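Local coordinates for protein 5-carboxyvanillate decarboxylase (Sphingomonas paucimobilis, PDB 4L6D) that probably removes a carboxyl group from 5-carboxyvanillate at a manganese site in a barrel of the amidohydrolase type, and here holds vanillate, at residues 29-34 against 176-181; 23-28 against 40-45; 267-272 against 290-295; 279-284 against 313-318; 160-165 against 216-221. All blocks are in the same frame, centred on the assembly; numbering follows the deposited sequence. Where two conformers were deposited one is given.

Interaction 1 (29-34 against 176-181); sequences ASLDMI and RAPSKQ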
# COMPACT_ATOMS: atom_id res chain seq x y z
N ALA A 29 6.99 -17.89 15.96
CA ALA A 29 7.03 -17.83 14.50
C ALA A 29 6.68 -16.45 13.95
O ALA A 29 6.67 -16.26 12.73
CB ALA A 29 6.12 -18.89 13.89
N SER A 30 6.36 -15.51 14.83
CA SER A 30 6.03 -14.15 14.40
C SER A 30 7.14 -13.57 13.52
O SER A 30 8.31 -13.76 13.81
CB SER A 30 5.83 -13.24 15.61
OG SER A 30 5.62 -11.89 15.19
N LEU A 31 6.76 -12.86 12.47
CA LEU A 31 7.74 -12.26 11.57
C LEU A 31 8.58 -11.20 12.28
O LEU A 31 9.67 -10.86 11.83
CB LEU A 31 7.07 -11.70 10.31
CG LEU A 31 7.99 -11.29 9.15
CD1 LEU A 31 8.70 -12.48 8.55
CD2 LEU A 31 7.15 -10.59 8.09
N ASP A 32 8.09 -10.68 13.41
CA ASP A 32 8.90 -9.75 14.20
C ASP A 32 10.14 -10.38 14.78
O ASP A 32 11.03 -9.67 15.24
CB ASP A 32 8.09 -9.11 15.32
CG ASP A 32 7.10 -8.11 14.80
OD1 ASP A 32 7.52 -7.00 14.38
OD2 ASP A 32 5.90 -8.43 14.79
N MET A 33 10.22 -11.71 14.79
CA MET A 33 11.41 -12.39 15.31
C MET A 33 12.68 -12.06 14.51
O MET A 33 13.78 -12.20 15.04
CB MET A 33 11.21 -13.90 15.42
CG MET A 33 10.20 -14.29 16.50
SD MET A 33 10.72 -13.90 18.19
CE MET A 33 11.91 -15.21 18.46
N ILE A 34 12.52 -11.61 13.26
CA ILE A 34 13.68 -11.18 12.48
C ILE A 34 14.31 -9.96 13.15
O ILE A 34 15.49 -9.99 13.50
CB ILE A 34 13.31 -10.91 11.00
CG1 ILE A 34 12.86 -12.20 10.32
CG2 ILE A 34 14.50 -10.30 10.27
CD1 ILE A 34 12.36 -12.03 8.88
N ARG A 176 4.55 -2.80 13.00
CA ARG A 176 5.42 -3.93 13.34
C ARG A 176 5.41 -4.79 12.08
O ARG A 176 4.81 -4.43 11.08
CB ARG A 176 4.93 -4.69 14.59
CG ARG A 176 3.52 -5.26 14.45
CD ARG A 176 3.07 -5.99 15.70
NE ARG A 176 3.81 -7.23 15.91
CZ ARG A 176 3.46 -8.15 16.80
NH1 ARG A 176 2.40 -7.93 17.58
NH2 ARG A 176 4.17 -9.26 16.93
N ALA A 177 6.10 -5.92 12.12
CA ALA A 177 6.14 -6.77 10.94
C ALA A 177 4.75 -7.34 10.62
O ALA A 177 3.93 -7.55 11.52
CB ALA A 177 7.14 -7.91 11.15
N PRO A 178 4.49 -7.60 9.32
CA PRO A 178 3.28 -8.29 8.88
C PRO A 178 2.87 -9.45 9.79
O PRO A 178 3.70 -10.30 10.14
CB PRO A 178 3.68 -8.80 7.51
CG PRO A 178 4.56 -7.68 6.98
CD PRO A 178 5.32 -7.17 8.18
N SER A 179 1.59 -9.48 10.15
CA SER A 179 1.04 -10.54 11.00
C SER A 179 1.05 -11.88 10.28
O SER A 179 1.35 -11.96 9.08
CB SER A 179 -0.41 -10.23 11.38
OG SER A 179 -1.28 -10.52 10.30
N LYS A 180 0.67 -12.93 11.00
CA LYS A 180 0.66 -14.27 10.43
C LYS A 180 -0.37 -14.39 9.31
O LYS A 180 -0.29 -15.29 8.48
CB LYS A 180 0.43 -15.33 11.51
CG LYS A 180 1.60 -15.52 12.46
CD LYS A 180 1.30 -16.57 13.52
CE LYS A 180 2.50 -16.72 14.45
NZ LYS A 180 2.37 -17.89 15.35
N GLN A 181 -1.32 -13.47 9.26
CA GLN A 181 -2.31 -13.48 8.20
C GLN A 181 -1.67 -13.19 6.85
O GLN A 181 -2.18 -13.63 5.81
CB GLN A 181 -3.40 -12.44 8.47
CG GLN A 181 -4.15 -12.70 9.78
CD GLN A 181 -5.49 -11.99 9.82
OE1 GLN A 181 -6.20 -11.93 8.82
NE2 GLN A 181 -5.84 -11.46 10.99
O HOH W 1 4.48 -18.86 17.00
O HOH W 2 4.07 -12.63 11.57
O HOH W 3 4.32 -9.77 13.17

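Interaction 2 (23-28 against 40-45); sequences HSRTDD and YGDEPA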
# COMPACT_ATOMS: atom_id res chain seq x y z
N HIS A 23 12.88 -13.49 24.96
CA HIS A 23 11.95 -13.88 23.92
C HIS A 23 12.66 -14.32 22.64
O HIS A 23 12.18 -15.22 21.93
CB HIS A 23 10.97 -12.76 23.59
CG HIS A 23 9.74 -13.25 22.92
ND1 HIS A 23 8.69 -13.81 23.62
CD2 HIS A 23 9.40 -13.32 21.61
CE1 HIS A 23 7.75 -14.18 22.77
NE2 HIS A 23 8.15 -13.90 21.55
N SER A 24 13.80 -13.69 22.35
CA SER A 24 14.56 -13.96 21.13
C SER A 24 15.02 -15.41 21.01
O SER A 24 15.33 -15.87 19.92
CB SER A 24 15.78 -13.03 21.03
OG SER A 24 16.85 -13.47 21.86
N ARG A 25 15.07 -16.11 22.15
CA ARG A 25 15.54 -17.49 22.19
C ARG A 25 14.42 -18.51 21.97
O ARG A 25 14.68 -19.71 21.85
CB ARG A 25 16.24 -17.77 23.52
CG ARG A 25 17.37 -16.80 23.83
CD ARG A 25 17.97 -17.00 25.21
NE ARG A 25 18.96 -15.96 25.48
CZ ARG A 25 18.98 -15.21 26.57
NH1 ARG A 25 18.08 -15.40 27.53
NH2 ARG A 25 19.90 -14.27 26.70
N THR A 26 13.18 -18.03 21.93
CA THR A 26 12.03 -18.92 21.82
C THR A 26 11.70 -19.28 20.38
O THR A 26 12.30 -18.74 19.44
CB THR A 26 10.77 -18.34 22.48
OG1 THR A 26 10.31 -17.22 21.73
CG2 THR A 26 11.07 -17.93 23.92
N ASP A 27 10.73 -20.18 20.22
CA ASP A 27 10.34 -20.70 18.92
C ASP A 27 9.22 -19.91 18.26
O ASP A 27 8.59 -20.39 17.32
CB ASP A 27 9.93 -22.18 19.04
CG ASP A 27 8.67 -22.38 19.87
OD1 ASP A 27 8.28 -21.45 20.61
OD2 ASP A 27 8.06 -23.47 19.77
N ASP A 28 8.99 -18.69 18.75
CA ASP A 28 7.95 -17.81 18.22
C ASP A 28 8.09 -17.68 16.69
O ASP A 28 9.18 -17.41 16.19
CB ASP A 28 8.05 -16.44 18.88
CG ASP A 28 6.83 -15.57 18.65
OD1 ASP A 28 6.10 -15.77 17.65
OD2 ASP A 28 6.60 -14.68 19.48
N TYR A 40 17.91 -7.82 19.67
CA TYR A 40 17.89 -8.29 21.06
C TYR A 40 18.42 -9.69 21.24
O TYR A 40 18.47 -10.20 22.36
CB TYR A 40 16.46 -8.22 21.62
CG TYR A 40 15.81 -6.87 21.46
CD1 TYR A 40 15.95 -5.89 22.44
CD2 TYR A 40 15.06 -6.57 20.33
CE1 TYR A 40 15.35 -4.64 22.30
CE2 TYR A 40 14.46 -5.33 20.17
CZ TYR A 40 14.60 -4.37 21.16
OH TYR A 40 14.00 -3.15 20.98
N GLY A 41 18.83 -10.32 20.14
CA GLY A 41 19.30 -11.70 20.17
C GLY A 41 20.70 -11.88 20.74
O GLY A 41 21.46 -10.91 20.87
N ASP A 42 21.05 -13.12 21.06
CA ASP A 42 22.35 -13.42 21.66
C ASP A 42 23.52 -13.09 20.73
O ASP A 42 24.61 -12.78 21.19
CB ASP A 42 22.42 -14.88 22.09
CG ASP A 42 21.53 -15.18 23.28
OD1 ASP A 42 21.24 -14.23 24.04
OD2 ASP A 42 21.13 -16.35 23.46
N GLU A 43 23.27 -13.15 19.43
CA GLU A 43 24.30 -12.93 18.44
C GLU A 43 23.81 -11.86 17.47
O GLU A 43 23.53 -12.14 16.30
CB GLU A 43 24.53 -14.24 17.69
CG GLU A 43 25.78 -14.34 16.87
CD GLU A 43 25.84 -15.66 16.15
OE1 GLU A 43 25.84 -15.66 14.90
OE2 GLU A 43 25.86 -16.71 16.84
N PRO A 44 23.68 -10.61 17.95
CA PRO A 44 22.91 -9.62 17.19
C PRO A 44 23.62 -9.11 15.94
O PRO A 44 24.80 -8.77 15.99
CB PRO A 44 22.73 -8.48 18.21
CG PRO A 44 23.92 -8.59 19.10
CD PRO A 44 24.22 -10.06 19.21
N ALA A 45 22.88 -9.05 14.84
CA ALA A 45 23.37 -8.45 13.60
C ALA A 45 23.44 -6.93 13.69
O ALA A 45 24.14 -6.29 12.92
CB ALA A 45 22.49 -8.87 12.44
O HOH W 4 18.84 -15.03 20.73

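Interaction 3 (267-272 against 290-295); sequences FAITTS and ENVMWA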
# COMPACT_ATOMS: atom_id res chain seq x y z
N PHE A 267 -7.99 10.79 11.80
CA PHE A 267 -6.56 10.51 11.69
C PHE A 267 -5.74 11.77 11.46
O PHE A 267 -6.23 12.76 10.91
CB PHE A 267 -6.25 9.56 10.53
CG PHE A 267 -6.76 8.15 10.72
CD1 PHE A 267 -8.11 7.87 10.68
CD2 PHE A 267 -5.86 7.11 10.86
CE1 PHE A 267 -8.57 6.56 10.83
CE2 PHE A 267 -6.31 5.79 10.99
CZ PHE A 267 -7.67 5.53 10.99
N ALA A 268 -4.47 11.68 11.86
CA ALA A 268 -3.44 12.61 11.41
C ALA A 268 -2.23 11.74 11.06
O ALA A 268 -2.18 10.56 11.42
CB ALA A 268 -3.08 13.63 12.51
N ILE A 269 -1.28 12.33 10.34
CA ILE A 269 -0.13 11.57 9.85
C ILE A 269 1.18 12.24 10.23
O ILE A 269 1.20 13.42 10.57
CB ILE A 269 -0.17 11.35 8.31
CG1 ILE A 269 0.11 12.65 7.54
CG2 ILE A 269 -1.52 10.78 7.89
CD1 ILE A 269 0.40 12.40 6.06
N THR A 270 2.26 11.47 10.18
CA THR A 270 3.60 12.04 10.30
C THR A 270 4.45 11.69 9.11
O THR A 270 4.13 10.78 8.34
CB THR A 270 4.34 11.63 11.59
OG1 THR A 270 5.05 10.41 11.37
CG2 THR A 270 3.38 11.49 12.79
N THR A 271 5.56 12.42 8.98
CA THR A 271 6.47 12.26 7.84
C THR A 271 7.63 11.30 8.11
O THR A 271 8.57 11.28 7.33
CB THR A 271 7.08 13.62 7.45
OG1 THR A 271 7.91 14.10 8.52
CG2 THR A 271 5.97 14.66 7.18
N SER A 272 7.58 10.54 9.21
CA SER A 272 8.69 9.63 9.53
C SER A 272 9.07 8.78 8.33
O SER A 272 8.21 8.15 7.70
CB SER A 272 8.31 8.72 10.70
OG SER A 272 7.07 8.09 10.45
N GLU A 290 -3.37 20.99 8.99
CA GLU A 290 -3.49 20.64 10.41
C GLU A 290 -3.26 19.16 10.68
O GLU A 290 -3.09 18.77 11.83
CB GLU A 290 -4.86 21.05 10.95
CG GLU A 290 -5.07 22.54 11.06
CD GLU A 290 -6.53 22.88 11.28
OE1 GLU A 290 -7.34 22.66 10.36
OE2 GLU A 290 -6.86 23.36 12.39
N ASN A 291 -3.25 18.33 9.63
CA ASN A 291 -3.21 16.88 9.82
C ASN A 291 -1.87 16.22 9.51
O ASN A 291 -1.78 15.00 9.44
CB ASN A 291 -4.30 16.21 8.99
CG ASN A 291 -5.64 16.13 9.71
OD1 ASN A 291 -5.74 16.43 10.90
ND2 ASN A 291 -6.67 15.70 9.00
N VAL A 292 -0.83 17.03 9.31
CA VAL A 292 0.49 16.50 9.00
C VAL A 292 1.52 16.97 10.01
O VAL A 292 1.66 18.16 10.24
CB VAL A 292 0.95 16.92 7.59
CG1 VAL A 292 2.27 16.24 7.23
CG2 VAL A 292 -0.13 16.59 6.55
N MET A 293 2.26 16.02 10.59
CA MET A 293 3.29 16.31 11.58
C MET A 293 4.64 15.81 11.12
O MET A 293 4.74 14.82 10.42
CB MET A 293 2.95 15.65 12.90
CG MET A 293 1.74 16.26 13.57
SD MET A 293 1.24 15.39 15.07
CE MET A 293 0.41 13.95 14.39
N TRP A 294 5.69 16.48 11.57
CA TRP A 294 7.05 16.06 11.28
C TRP A 294 7.53 14.99 12.27
O TRP A 294 7.12 14.96 13.43
CB TRP A 294 7.95 17.29 11.29
CG TRP A 294 9.41 17.01 11.08
CD1 TRP A 294 10.01 16.65 9.91
CD2 TRP A 294 10.43 17.07 12.07
NE1 TRP A 294 11.37 16.48 10.12
CE2 TRP A 294 11.65 16.75 11.43
CE3 TRP A 294 10.44 17.39 13.44
CZ2 TRP A 294 12.86 16.72 12.12
CZ3 TRP A 294 11.64 17.36 14.12
CH2 TRP A 294 12.84 17.03 13.46
N ALA A 295 8.42 14.11 11.79
CA ALA A 295 9.06 13.11 12.65
C ALA A 295 10.42 12.74 12.06
O ALA A 295 10.71 13.10 10.92
CB ALA A 295 8.19 11.86 12.79
O HOH W 5 10.58 13.43 8.15

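Interaction 4 (279-284 against 313-318); sequences ALRYSI and APIPED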
# COMPACT_ATOMS: atom_id res chain seq x y z
N ALA A 279 5.64 14.29 -1.61
CA ALA A 279 4.66 13.54 -0.84
C ALA A 279 4.10 14.41 0.28
O ALA A 279 2.92 14.28 0.64
CB ALA A 279 5.30 12.27 -0.24
N LEU A 280 4.94 15.28 0.82
CA LEU A 280 4.49 16.21 1.88
C LEU A 280 3.45 17.16 1.31
O LEU A 280 2.39 17.37 1.92
CB LEU A 280 5.67 17.00 2.44
CG LEU A 280 5.32 18.13 3.42
CD1 LEU A 280 4.61 17.58 4.64
CD2 LEU A 280 6.56 18.91 3.83
N ARG A 281 3.74 17.74 0.15
CA ARG A 281 2.81 18.65 -0.52
C ARG A 281 1.48 17.97 -0.84
O ARG A 281 0.41 18.56 -0.62
CB ARG A 281 3.44 19.21 -1.80
CG ARG A 281 4.31 20.44 -1.58
CD ARG A 281 4.88 20.99 -2.89
NE ARG A 281 6.22 20.47 -3.18
CZ ARG A 281 6.49 19.55 -4.10
NH1 ARG A 281 7.74 19.14 -4.29
NH2 ARG A 281 5.52 19.03 -4.84
N TYR A 282 1.53 16.74 -1.36
CA TYR A 282 0.33 15.97 -1.66
C TYR A 282 -0.51 15.76 -0.39
O TYR A 282 -1.74 15.95 -0.39
CB TYR A 282 0.71 14.60 -2.28
CG TYR A 282 -0.51 13.70 -2.37
CD1 TYR A 282 -1.34 13.74 -3.49
CD2 TYR A 282 -0.87 12.87 -1.31
CE1 TYR A 282 -2.48 12.97 -3.55
CE2 TYR A 282 -2.01 12.10 -1.36
CZ TYR A 282 -2.81 12.16 -2.48
OH TYR A 282 -3.96 11.40 -2.55
N SER A 283 0.15 15.39 0.70
CA SER A 283 -0.56 15.10 1.95
C SER A 283 -1.23 16.33 2.54
O SER A 283 -2.38 16.28 2.99
CB SER A 283 0.38 14.45 2.96
OG SER A 283 0.85 13.22 2.42
N ILE A 284 -0.52 17.46 2.52
CA ILE A 284 -1.10 18.72 2.97
C ILE A 284 -2.33 19.07 2.13
O ILE A 284 -3.35 19.51 2.67
CB ILE A 284 -0.08 19.85 2.92
CG1 ILE A 284 1.01 19.60 3.97
CG2 ILE A 284 -0.77 21.21 3.15
CD1 ILE A 284 2.24 20.51 3.80
N ALA A 313 11.36 22.76 3.27
CA ALA A 313 10.13 22.40 2.56
C ALA A 313 9.54 23.62 1.84
O ALA A 313 9.48 24.72 2.40
CB ALA A 313 9.12 21.81 3.51
N PRO A 314 9.10 23.43 0.58
CA PRO A 314 8.58 24.53 -0.23
C PRO A 314 7.11 24.81 0.09
O PRO A 314 6.21 24.60 -0.73
CB PRO A 314 8.77 24.02 -1.66
CG PRO A 314 8.66 22.55 -1.54
CD PRO A 314 9.28 22.20 -0.21
N ILE A 315 6.90 25.27 1.31
CA ILE A 315 5.59 25.60 1.84
C ILE A 315 5.76 26.89 2.64
O ILE A 315 6.87 27.23 3.06
CB ILE A 315 5.05 24.47 2.75
CG1 ILE A 315 6.03 24.19 3.90
CG2 ILE A 315 4.80 23.21 1.92
CD1 ILE A 315 5.64 23.03 4.80
N PRO A 316 4.66 27.65 2.83
CA PRO A 316 4.76 28.91 3.56
C PRO A 316 5.23 28.69 5.00
O PRO A 316 5.04 27.59 5.52
CB PRO A 316 3.32 29.44 3.53
CG PRO A 316 2.72 28.81 2.33
CD PRO A 316 3.32 27.44 2.26
N GLU A 317 5.82 29.70 5.61
CA GLU A 317 6.37 29.57 6.96
C GLU A 317 5.31 29.19 8.00
O GLU A 317 5.60 28.43 8.93
CB GLU A 317 7.08 30.86 7.38
CG GLU A 317 8.42 31.05 6.69
CD GLU A 317 9.39 29.91 6.97
OE1 GLU A 317 9.89 29.81 8.11
OE2 GLU A 317 9.65 29.11 6.05
N ASP A 318 4.10 29.72 7.86
CA ASP A 318 3.09 29.35 8.86
C ASP A 318 2.68 27.88 8.77
O ASP A 318 2.53 27.21 9.79
CB ASP A 318 1.89 30.31 8.92
CG ASP A 318 1.17 30.49 7.59
OD1 ASP A 318 1.45 29.78 6.60
OD2 ASP A 318 0.27 31.38 7.57

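Interaction 5 (160-165 against 216-221); sequences VFEAIE and DRFPRL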
# COMPACT_ATOMS: atom_id res chain seq x y z
N VAL A 160 -10.44 -1.54 24.77
CA VAL A 160 -9.28 -0.68 24.60
C VAL A 160 -9.67 0.65 23.98
O VAL A 160 -9.34 1.72 24.50
CB VAL A 160 -8.23 -1.37 23.70
CG1 VAL A 160 -7.16 -0.38 23.24
CG2 VAL A 160 -7.63 -2.55 24.44
N PHE A 161 -10.40 0.59 22.87
CA PHE A 161 -10.76 1.81 22.15
C PHE A 161 -11.77 2.66 22.89
O PHE A 161 -11.73 3.88 22.80
CB PHE A 161 -11.17 1.49 20.70
CG PHE A 161 -10.01 1.03 19.89
CD1 PHE A 161 -9.07 1.94 19.45
CD2 PHE A 161 -9.79 -0.32 19.69
CE1 PHE A 161 -7.96 1.51 18.75
CE2 PHE A 161 -8.68 -0.76 19.00
CZ PHE A 161 -7.76 0.16 18.53
N GLU A 162 -12.64 2.03 23.66
CA GLU A 162 -13.53 2.77 24.55
C GLU A 162 -12.72 3.62 25.53
O GLU A 162 -12.98 4.81 25.70
CB GLU A 162 -14.44 1.80 25.31
CG GLU A 162 -15.42 2.48 26.24
CD GLU A 162 -16.23 1.48 27.03
OE1 GLU A 162 -15.62 0.54 27.58
OE2 GLU A 162 -17.46 1.63 27.09
N ALA A 163 -11.70 3.01 26.13
CA ALA A 163 -10.87 3.73 27.09
C ALA A 163 -10.02 4.81 26.42
O ALA A 163 -9.85 5.89 26.97
CB ALA A 163 -9.99 2.76 27.88
N ILE A 164 -9.49 4.52 25.22
CA ILE A 164 -8.70 5.51 24.51
C ILE A 164 -9.58 6.71 24.16
O ILE A 164 -9.20 7.86 24.45
CB ILE A 164 -8.04 4.93 23.24
CG1 ILE A 164 -7.01 3.86 23.62
CG2 ILE A 164 -7.39 6.05 22.43
CD1 ILE A 164 -6.33 3.23 22.43
N GLU A 165 -10.75 6.46 23.58
CA GLU A 165 -11.66 7.55 23.28
C GLU A 165 -11.97 8.41 24.50
O GLU A 165 -11.90 9.64 24.44
CB GLU A 165 -12.97 7.03 22.68
CG GLU A 165 -13.82 8.16 22.15
CD GLU A 165 -15.20 7.73 21.75
OE1 GLU A 165 -15.76 6.81 22.40
OE2 GLU A 165 -15.74 8.31 20.79
N ASP A 216 -17.54 5.00 13.80
CA ASP A 216 -18.91 5.34 14.16
C ASP A 216 -19.16 4.93 15.61
O ASP A 216 -19.91 5.59 16.33
CB ASP A 216 -19.93 4.67 13.24
CG ASP A 216 -20.02 5.35 11.89
OD1 ASP A 216 -19.52 6.50 11.73
OD2 ASP A 216 -20.61 4.74 10.98
N ARG A 217 -18.54 3.84 16.05
CA ARG A 217 -18.68 3.39 17.43
C ARG A 217 -17.94 4.32 18.39
O ARG A 217 -18.44 4.63 19.47
CB ARG A 217 -18.15 1.96 17.57
CG ARG A 217 -18.35 1.35 18.94
CD ARG A 217 -17.83 -0.08 18.97
NE ARG A 217 -18.73 -1.00 18.29
CZ ARG A 217 -19.72 -1.65 18.89
NH1 ARG A 217 -19.95 -1.46 20.19
NH2 ARG A 217 -20.49 -2.47 18.20
N PHE A 218 -16.75 4.77 17.98
CA PHE A 218 -15.93 5.66 18.80
C PHE A 218 -15.51 6.88 17.99
O PHE A 218 -14.35 6.99 17.56
CB PHE A 218 -14.68 4.94 19.32
CG PHE A 218 -14.97 3.64 20.03
CD1 PHE A 218 -15.56 3.62 21.28
CD2 PHE A 218 -14.60 2.44 19.45
CE1 PHE A 218 -15.81 2.42 21.94
CE2 PHE A 218 -14.84 1.23 20.10
CZ PHE A 218 -15.44 1.22 21.35
N PRO A 219 -16.46 7.80 17.76
CA PRO A 219 -16.22 8.90 16.81
C PRO A 219 -15.21 9.93 17.29
O PRO A 219 -14.76 10.71 16.47
CB PRO A 219 -17.61 9.53 16.66
CG PRO A 219 -18.33 9.20 17.93
CD PRO A 219 -17.84 7.80 18.26
N ARG A 220 -14.85 9.93 18.57
CA ARG A 220 -13.86 10.89 19.05
C ARG A 220 -12.44 10.32 19.13
O ARG A 220 -11.54 10.99 19.64
CB ARG A 220 -14.24 11.46 20.42
CG ARG A 220 -15.55 12.21 20.42
CD ARG A 220 -15.39 13.62 19.90
NE ARG A 220 -14.49 14.44 20.71
CZ ARG A 220 -14.83 15.06 21.83
NH1 ARG A 220 -16.05 14.95 22.32
NH2 ARG A 220 -13.93 15.79 22.48
N LEU A 221 -12.22 9.11 18.65
CA LEU A 221 -10.86 8.58 18.57
C LEU A 221 -9.96 9.45 17.71
O LEU A 221 -10.39 9.95 16.66
CB LEU A 221 -10.87 7.19 17.94
CG LEU A 221 -11.24 6.01 18.81
CD1 LEU A 221 -11.20 4.76 17.95
CD2 LEU A 221 -10.26 5.89 19.99
O HOH W 6 -18.27 5.96 21.89
O HOH W 7 -10.47 10.72 22.25

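Interaction 1 (29-34 against 176-181)
The Arg176 guanidinium takes Asp32 at its edge, with OD2 in the guanidinium plane. NE of Arg176 reaches Asp32 OD2 at 2.7 Å, and NH2 reaches the same oxygen at 2.9 Å. Both donors come from one face of the carboxylate, above its plane, and the two flat groups are turned 43° against each other. Arg176 bends at chi3 (-69°), which turns NE back to this oxygen. The other oxygen, Asp32 OD1, accepts from Ala177 N at 2.9 Å on its syn side, in a nearly straight bond (169°). The contact belongs to an amidohydrolase barrel. It ties the loop after strand 171-174, whose His174 binds manganese, to the turn that leads into helix 33-40. In that turn Asp32 N gives a capping bond to Ser30 OG (3.3 Å). An alanine in place of Asp32 would probably leave the Arg176 guanidinium without its charge partner here and Ala177 N without its acceptor. Beside the salt bridge, Leu31 CB lies 3.9 Å from Ala177 CB, and Leu31 CD2 meets the Pro178 ring at CB and CD. At the exposed end a water accepts from both Ala29 N and Lys180 NZ. Arg176 NH1 has a further partner in His146 O.

Interaction 2 (23-28 against 40-45)
Arg25 and Asp42 meet in a two-pronged salt bridge. The Arg25 chain is extended from CG to NE (chi3 -175°), and this brings NE across to Asp42. The guanidinium is gripped side-on. Arg25 NE gives a bond to Asp42 OD2 at 3.0 Å, and Arg25 NH2 gives one to Asp42 OD1, also at 3.0 Å. Each oxygen uses its syn lone pair. The planes are 30° apart, and the two side chains cross at about a right angle. A weak third bond runs from Arg25 NE to Asp42 OD1 at 3.2 Å.

Next to it, Ser24 OG stands between its own N and carbonyl carbon (chi1 79°). Ser24 OG lies 3.5 Å from Gly41 CA. It also bonds with Arg21 O, in the helix before it. A water donates to Ser24 OG at 2.8 Å and accepts from Asp42 N at 2.9 Å, so it bridges the two loops beside the salt bridge. Within the first loop, His23 NE2 donates in its ring plane to Asp28 OD2 at 2.7 Å. Thr26 OG1 sits over the centre of the His23 ring and donates to His23 O. The contact ties together the two loops flanking helix 33-40, whose Leu35 lines the vanillate pocket.

Interaction 3 (267-272 against 290-295)
Ile269 and Met293 anchor a ladder of backbone bonds between parallel strands. Ile269 N donates to Asn291 O at 2.9 Å. Met293 N then donates to Ile269 O at 2.8 Å, and Thr271 N to Met293 O at 2.9 Å. Ile269 pairs with Val292 and Thr270 with Met293. The chains stay in step beyond the ladder, where Ala295 N gives a weak bond to Thr271 OG1 at 3.3 Å. A water also bonds with this hydroxyl and lies close to Ala295 O. These are the last two strands of the eight-stranded parallel barrel, joined by helix 277-287 in a beta-alpha-beta unit. Trp294 bonds in turn with Thr7 of the first strand, which closes the barrel. Ser272 OG bonds with Glu8, a manganese ligand, so the loop just past the strand stands in the second shell of the metal.

Ile269 and Val292 lie side by side and point the same way, CG1 of Ile269 4.1 Å from CG2 of Val292. Helix 277-287 packs on this face. Thr271 CG2 lies anti to its carbonyl carbon and meets Val292 CG1 at 4.0 Å. An alanine in place of Thr271 would probably leave Ala295 N without its weak acceptor and open a small gap beside Val292. On the other face Met293 bends at chi3 (-77°), which carries CE back to Ala268 CB at 4.0 Å. Thr270 OG1 bonds with Tyr172. Just beyond the strands, Ser272 CB rests 3.8 Å from Ala295 CB.

Interaction 4 (279-284 against 313-318)
Leu280 reaches with one methyl, CD2, onto the loop before helix 317-331. Leu280 CD2 meets Ala313 CB at 3.9 Å and Ile315 CD1 at 4.3 Å. Leu280 CG lies anti to its backbone N (chi1 172°), and its CB already points to the loop.

One turn further along the helix, Ile284 crosses Ile315 obliquely and touches it with CD1 of Ile284 against CG2 of Ile315, 4.2 Å apart. Ile315 is thus met by two residues four apart, on one flank of helix 277-287. No hydrogen bond crosses this contact.

Nearer the surface, Arg281 crosses Pro314 at about a right angle. Arg281 NE lies 3.6 Å from Pro314 CG, which sits at the edge of the guanidinium. Arg281 has two conformers, so both this contact and the salt bridge from its NH2 to Glu285 of the second subunit are less certain.

The loop is shaped by an inverse gamma turn centred on Pro314, with a weak bond from Ile315 N to Ala313 O at 2.9 Å. Pro316 then takes the N-cap position of helix 317-331.

Leu280 and Ile284 also touch Val292 of strand 292-293. Helix 277-287 therefore lies between the last barrel strand, the loop into helix 317-331 and the second subunit.

Interaction 5 (160-165 against 216-221)
Phe218 packs its ring against the backbone of helix 158-167. Over one face lie Phe161 C, above the ring centre, and Glu162 N, offset toward the rim. Over the opposite face lies Arg217 CG, which is also central. The ring atom CE2 of Phe218 touches Phe161 CB at 3.7 Å, and CE1 touches Glu162 CB at the same distance.

Leu221 fills the other half of the apolar centre. Leu221 CD1 lies 3.8 Å from Phe161 CD1, and Leu221 CD2 lies 3.8 Å from Ile164 CG2. It crosses both side chains at about a right angle. Phe161 and Ile164 continue inward to Leu171.

In the barrel, helix 158-167 runs before strand 171-174, and a type I turn from Phe218 to Leu221 leads toward the next strand, 223-225. The contact joins that turn to the neighbouring helix, away from the metal site.

Glu165 forms the polar edge. Its CG is anti to the backbone N (chi1 -170°), and the chain runs on extended from there to the turn. Glu165 OE2 uses its anti lone pair to accept from Arg220 N at 2.9 Å, in the turn itself. Glu165 OE1 comes to the edge of the Phe218 ring, 3.4 Å from CD1, and the carboxylate stands 88° to the ring. One water donates to Glu165 OE1 and to Arg217 O. Another donates to Glu165 O and to Arg220 O, 2.8 Å from each.

Overall arrangement
Interaction 3 lies deepest, its centre about 11 Å from that of the chain, and is held mainly by backbone bonds. Helix 277-287, which connects its strands, supplies one side of interaction 4, apolar and farther out, near the second subunit. Interactions 1 and 2 touch through Met33, across the chain's centre from 3 and 4. The first ties the turn into helix 33-40 to the loop after strand 171-174; the second joins the loops at that helix's two ends. Both rest on an arginine–aspartate pair, buried in 1 and at the surface in 2. Interaction 5 is partly buried between a barrel helix and the turn before strand 223-225, with an apolar centre and one carboxylate at its edge.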